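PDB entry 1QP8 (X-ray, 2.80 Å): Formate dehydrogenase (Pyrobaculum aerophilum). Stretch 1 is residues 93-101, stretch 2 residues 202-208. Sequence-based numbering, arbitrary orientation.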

# COMPACT_ATOMS: atom_id res chain seq x y z
N LEU A 93 5.98 1.25 1.47
CA LEU A 93 6.81 1.44 2.65
C LEU A 93 5.98 1.81 3.86
O LEU A 93 6.35 1.51 4.99
CB LEU A 93 7.84 2.54 2.42
CG LEU A 93 9.25 2.05 2.10
CD1 LEU A 93 10.21 3.24 2.09
CD2 LEU A 93 9.69 1.00 3.13
N LEU A 94 4.86 2.46 3.63
CA LEU A 94 4.00 2.87 4.72
C LEU A 94 3.06 1.75 5.17
O LEU A 94 3.05 1.37 6.35
CB LEU A 94 3.18 4.08 4.28
CG LEU A 94 2.00 4.47 5.18
CD1 LEU A 94 2.50 4.83 6.56
CD2 LEU A 94 1.24 5.63 4.53
N LEU A 95 2.28 1.22 4.24
CA LEU A 95 1.32 0.19 4.57
C LEU A 95 1.90 -1.13 5.11
O LEU A 95 1.27 -1.78 5.93
CB LEU A 95 0.46 -0.11 3.34
CG LEU A 95 -0.25 1.05 2.63
CD1 LEU A 95 -1.15 0.52 1.54
CD2 LEU A 95 -1.05 1.83 3.63
N ALA A 96 3.09 -1.52 4.66
CA ALA A 96 3.68 -2.78 5.12
C ALA A 96 3.78 -2.82 6.63
O ALA A 96 3.33 -3.77 7.26
CB ALA A 96 5.05 -3.00 4.49
N PRO A 97 4.41 -1.79 7.23
CA PRO A 97 4.54 -1.75 8.68
C PRO A 97 3.25 -1.23 9.33
O PRO A 97 2.84 -1.70 10.40
CB PRO A 97 5.69 -0.76 8.93
CG PRO A 97 6.20 -0.38 7.55
CD PRO A 97 5.10 -0.66 6.59
N TYR A 98 2.62 -0.25 8.68
CA TYR A 98 1.40 0.36 9.21
C TYR A 98 0.29 -0.65 9.44
O TYR A 98 -0.20 -0.78 10.54
CB TYR A 98 0.89 1.45 8.29
CG TYR A 98 -0.12 2.37 8.94
CD1 TYR A 98 0.30 3.43 9.74
CD2 TYR A 98 -1.49 2.18 8.76
CE1 TYR A 98 -0.62 4.28 10.34
CE2 TYR A 98 -2.41 3.02 9.36
CZ TYR A 98 -1.98 4.07 10.15
OH TYR A 98 -2.90 4.90 10.78
N LYS A 99 -0.13 -1.35 8.39
CA LYS A 99 -1.19 -2.33 8.56
C LYS A 99 -0.66 -3.59 9.23
O LYS A 99 -1.34 -4.64 9.26
CB LYS A 99 -1.83 -2.66 7.20
CG LYS A 99 -2.39 -1.45 6.48
CD LYS A 99 -3.57 -0.85 7.22
CE LYS A 99 -4.85 -1.61 6.93
NZ LYS A 99 -6.00 -1.15 7.78
N ARG A 100 0.56 -3.49 9.77
CA ARG A 100 1.20 -4.59 10.48
C ARG A 100 1.37 -5.88 9.65
O ARG A 100 1.38 -6.99 10.19
CB ARG A 100 0.37 -4.90 11.73
CG ARG A 100 -0.21 -3.66 12.43
CD ARG A 100 0.70 -3.08 13.51
NE ARG A 100 1.16 -1.73 13.22
CZ ARG A 100 1.07 -0.71 14.07
NH1 ARG A 100 0.53 -0.89 15.28
NH2 ARG A 100 1.55 0.49 13.75
N ILE A 101 1.50 -5.74 8.33
CA ILE A 101 1.66 -6.91 7.48
C ILE A 101 2.98 -7.63 7.80
O ILE A 101 3.00 -8.85 8.03
CB ILE A 101 1.68 -6.53 6.00
CG1 ILE A 101 0.35 -5.89 5.59
CG2 ILE A 101 1.96 -7.77 5.16
CD1 ILE A 101 -0.82 -6.85 5.56
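Stretch 2, residues 202-208: EDAVFVN

Stretch 2 lies on stretch 1 as a strand packed nearly antiparallel against a helix, an apolar contact of valines on leucines and a tyrosine edge that is closed at one end by an arginine-aspartate salt bridge. The two segments belong to one chain but are far apart in sequence; no touching pair is separated by fewer than 103 residues. Residues 93-98 are the last part of a helix that begins earlier in the chain, and residues 205-208 form a strand, preceded by the loop residues 202-204. The N-to-C directions of helix and strand differ by 155°, and their axes approach to 8.6 Å. The register follows from this direction: the CA atoms of Leu94 and Val207 are 6.1 Å apart, those of Tyr98 and Val205 6.5 Å, so a step of four residues along the helix is matched by two along the strand, in reverse order.

The strand is extended, with phi/psi from -121/112 at Val205 to -111/127 at Asn208, and its side chains alternate. Val205 and Val207 point toward the helix, whereas Phe206 and Asn208 point away. Both valines have chi1 in the t well. Val205 is the most heavily covered residue of the contact, with 82 Å² buried by stretch 1. Val205 CG1 lies 3.8 Å from Leu94 CD1, and Val205 CG2 lies 3.7 Å from Tyr98 CD1, near the plane of the ring, so that the tyrosine meets the valine with its edge. Val207 spreads over the preceding part of the helix: Val207 CG1 is 3.9 Å from Leu93 CB, and Val207 CG2 is 3.8 Å from Leu94 CB and 3.6 Å from Leu94 CA, close enough to rest on the helix backbone itself. Leu94 thus touches both valines; its CB points sideways, but the end of its side chain comes nearer the strand. Leu95 points away from the strand and takes no part. Asn208 adds only a backbone touch, Asn208 O lying 4.3 Å from Leu93 CD1.

The helix is kinked at Pro97, whose N has no bond to the preceding turn because proline lacks an amide hydrogen. Lys99 is the first residue to leave helical phi/psi, and Arg100, at 59/28, occupies the N-cap position before the next helix. From there CB of Arg100 points sideways, but the end of its side chain comes nearer stretch 2. Arg100 NE donates a hydrogen bond to Pro97 O at 3.3 Å, tying the guanidinium to the end of the first helix, while Arg100 NH1 forms a salt bridge with Asp203 OD1 at 3.4 Å. The hydrogen bond within that salt bridge is weak, and Asp203 is poorly ordered, so this end of the contact is less firmly defined than the valine packing. Arg100 NH2 also comes within 4.3 Å of Val205 CG2, joining the polar end to the apolar one. In all, 345 Å² is buried between the stretches, counting both sides.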

# COMPACT_ATOMS: atom_id res chain seq x y z
N GLU A 202 3.24 7.81 19.78
CA GLU A 202 4.31 6.89 20.15
C GLU A 202 4.20 5.62 19.34
O GLU A 202 5.09 4.78 19.35
CB GLU A 202 4.26 6.58 21.65
CG GLU A 202 4.58 7.78 22.52
CD GLU A 202 5.25 7.39 23.82
OE1 GLU A 202 4.67 6.57 24.56
OE2 GLU A 202 6.37 7.89 24.10
N ASP A 203 3.09 5.52 18.62
CA ASP A 203 2.78 4.37 17.79
C ASP A 203 3.01 4.64 16.29
O ASP A 203 2.85 3.75 15.46
CB ASP A 203 1.33 4.01 18.06
CG ASP A 203 0.85 2.92 17.17
OD1 ASP A 203 1.41 1.80 17.25
OD2 ASP A 203 -0.09 3.18 16.39
N ALA A 204 3.42 5.86 15.97
CA ALA A 204 3.62 6.30 14.59
C ALA A 204 4.62 5.56 13.71
O ALA A 204 5.54 4.90 14.18
CB ALA A 204 3.94 7.78 14.56
N VAL A 205 4.40 5.72 12.41
CA VAL A 205 5.19 5.14 11.34
C VAL A 205 5.73 6.30 10.50
O VAL A 205 4.97 6.97 9.83
CB VAL A 205 4.30 4.33 10.40
CG1 VAL A 205 5.08 3.93 9.16
CG2 VAL A 205 3.72 3.14 11.11
N PHE A 206 7.04 6.52 10.53
CA PHE A 206 7.62 7.61 9.75
C PHE A 206 8.28 7.04 8.50
O PHE A 206 9.24 6.29 8.60
CB PHE A 206 8.68 8.34 10.57
CG PHE A 206 9.21 9.57 9.90
CD1 PHE A 206 8.72 10.82 10.25
CD2 PHE A 206 10.17 9.48 8.91
CE1 PHE A 206 9.19 11.97 9.61
CE2 PHE A 206 10.65 10.62 8.26
CZ PHE A 206 10.15 11.87 8.61
N VAL A 207 7.79 7.41 7.33
CA VAL A 207 8.37 6.93 6.08
C VAL A 207 9.26 7.99 5.39
O VAL A 207 8.79 9.09 5.08
CB VAL A 207 7.26 6.53 5.10
CG1 VAL A 207 7.85 6.20 3.74
CG2 VAL A 207 6.48 5.36 5.67
N ASN A 208 10.53 7.67 5.15
CA ASN A 208 11.39 8.62 4.44
C ASN A 208 11.71 8.06 3.08
O ASN A 208 12.20 6.95 2.96
CB ASN A 208 12.69 8.90 5.18
CG ASN A 208 13.50 9.98 4.49
OD1 ASN A 208 12.95 10.84 3.81
ND2 ASN A 208 14.81 9.95 4.68